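Local coordinates for flagellar hook-associated protein 3 (Bacillus cereus, PDB 5ZIY) that probably forms part of the junction between the hook and the filament of the bacterial flagellum, as a hook-associated protein, at residues R51-T56 / E168-L173. Sequence-based numbering, arbitrary orientation.
Sequences RADQLT and ENKQNL
Asp53 and Asn169 meet where two helices run antiparallel, their local axes at 163° and 10.3 Å apart at closest approach. The Asp53 side chain starts at CB, which packs 3.8 Å from Asn169 ND2. CG stands anti to the backbone N (chi1 175°), a setting that turns the carboxylate away from the Asn169 amide and brings OD1 to the flank of the Lys170 chain. At the tip, Asp53 OD1 accepts a hydrogen bond from a water 2.6 Å away, and the same water accepts one from Asn169 ND2 at 2.9 Å, making a water bridge between the helices. Asp53 OD1 also lies 3.9 Å from Lys170 CE and 4.0 Å from Lys170 NZ, too long for a salt bridge, so any attraction is probably modest. The bend at chi4 of Lys170 (99°) sets only NZ; CE is placed by the earlier torsions. Asn169 ND2 has a second acceptor, Leu49 O, one turn back along helix 8-60. One residue before Asp53, Ala52 CB lies 4.3 Å from Asn169 ND2. The contact thus joins helix 8-60, from the flagellin-type N-terminal helical region, to helix 162-204, while Ala52 also packs on Leu147 of helix 137-155 and Ile76 of helix 67-87, so four helices meet here.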
# COMPACT_ATOMS: atom_id res chain seq x y z
N ARG A 51 9.54 -9.55 -10.34
CA ARG A 51 10.05 -9.51 -11.71
C ARG A 51 11.45 -8.89 -11.77
O ARG A 51 12.29 -9.35 -12.51
CB ARG A 51 9.07 -8.77 -12.63
CG ARG A 51 9.52 -8.59 -14.08
CD ARG A 51 9.46 -9.84 -14.90
NE ARG A 51 9.85 -9.60 -16.29
CZ ARG A 51 10.32 -10.53 -17.12
NH1 ARG A 51 10.46 -11.78 -16.71
NH2 ARG A 51 10.67 -10.20 -18.36
N ALA A 52 11.68 -7.86 -10.96
CA ALA A 52 13.00 -7.20 -10.86
C ALA A 52 14.05 -8.19 -10.40
O ALA A 52 15.14 -8.21 -10.96
CB ALA A 52 12.97 -5.99 -9.90
N ASP A 53 13.71 -8.97 -9.36
CA ASP A 53 14.57 -10.05 -8.85
C ASP A 53 14.92 -11.07 -9.96
O ASP A 53 16.08 -11.41 -10.17
CB ASP A 53 13.87 -10.79 -7.69
CG ASP A 53 14.64 -12.00 -7.18
OD1 ASP A 53 15.65 -11.77 -6.50
OD2 ASP A 53 14.23 -13.18 -7.41
N GLN A 54 13.89 -11.54 -10.66
CA GLN A 54 14.06 -12.50 -11.75
C GLN A 54 15.02 -12.00 -12.86
O GLN A 54 15.94 -12.70 -13.24
CB GLN A 54 12.67 -12.87 -12.33
CG GLN A 54 11.74 -13.64 -11.33
CD GLN A 54 10.31 -13.90 -11.86
OE1 GLN A 54 9.54 -12.97 -12.15
NE2 GLN A 54 9.94 -15.17 -11.94
N LEU A 55 14.79 -10.77 -13.33
CA LEU A 55 15.61 -10.12 -14.37
C LEU A 55 17.06 -9.85 -13.92
O LEU A 55 17.97 -9.74 -14.75
CB LEU A 55 15.00 -8.75 -14.73
CG LEU A 55 13.66 -8.70 -15.46
CD1 LEU A 55 13.18 -7.25 -15.55
CD2 LEU A 55 13.73 -9.39 -16.83
N THR A 56 17.25 -9.66 -12.62
CA THR A 56 18.55 -9.44 -12.06
C THR A 56 19.30 -10.77 -11.91
O THR A 56 20.51 -10.79 -12.03
CB THR A 56 18.48 -8.66 -10.74
OG1 THR A 56 17.79 -7.41 -10.94
CG2 THR A 56 19.87 -8.37 -10.25
N GLU A 168 19.58 -6.27 -1.62
CA GLU A 168 18.80 -5.08 -1.24
C GLU A 168 17.34 -5.23 -1.65
O GLU A 168 16.43 -4.95 -0.86
CB GLU A 168 19.34 -3.80 -1.87
CG GLU A 168 20.46 -3.12 -1.11
CD GLU A 168 20.75 -1.73 -1.65
OE1 GLU A 168 20.04 -1.27 -2.58
OE2 GLU A 168 21.70 -1.10 -1.15
N ASN A 169 17.12 -5.65 -2.89
CA ASN A 169 15.75 -5.84 -3.38
C ASN A 169 15.01 -6.94 -2.63
O ASN A 169 13.79 -6.83 -2.42
CB ASN A 169 15.71 -6.09 -4.90
CG ASN A 169 14.29 -6.21 -5.44
OD1 ASN A 169 13.54 -5.24 -5.40
ND2 ASN A 169 13.92 -7.38 -5.96
N LYS A 170 15.72 -8.00 -2.22
CA LYS A 170 15.08 -9.06 -1.43
C LYS A 170 14.59 -8.51 -0.08
O LYS A 170 13.46 -8.75 0.31
CB LYS A 170 16.00 -10.27 -1.21
CG LYS A 170 16.21 -11.16 -2.44
CD LYS A 170 16.80 -12.53 -2.06
CE LYS A 170 16.81 -13.53 -3.23
NZ LYS A 170 18.13 -13.61 -3.89
N GLN A 171 15.44 -7.78 0.63
CA GLN A 171 15.05 -7.12 1.90
C GLN A 171 13.94 -6.10 1.74
O GLN A 171 13.05 -6.01 2.58
CB GLN A 171 16.25 -6.47 2.56
CG GLN A 171 17.24 -7.49 3.10
CD GLN A 171 18.50 -6.86 3.62
OE1 GLN A 171 18.81 -5.71 3.30
NE2 GLN A 171 19.26 -7.60 4.43
N ASN A 172 13.97 -5.33 0.65
CA ASN A 172 12.87 -4.41 0.37
C ASN A 172 11.55 -5.13 0.15
O ASN A 172 10.54 -4.76 0.72
CB ASN A 172 13.18 -3.57 -0.86
CG ASN A 172 14.39 -2.68 -0.68
OD1 ASN A 172 14.76 -2.32 0.44
ND2 ASN A 172 14.99 -2.28 -1.80
N LEU A 173 11.59 -6.20 -0.64
CA LEU A 173 10.41 -7.01 -0.93
C LEU A 173 9.81 -7.63 0.35
O LEU A 173 8.58 -7.64 0.52
CB LEU A 173 10.79 -8.12 -1.91
CG LEU A 173 9.73 -9.12 -2.36
CD1 LEU A 173 8.49 -8.38 -2.79
CD2 LEU A 173 10.28 -9.99 -3.47
O HOH W 1 15.96 -9.36 -5.57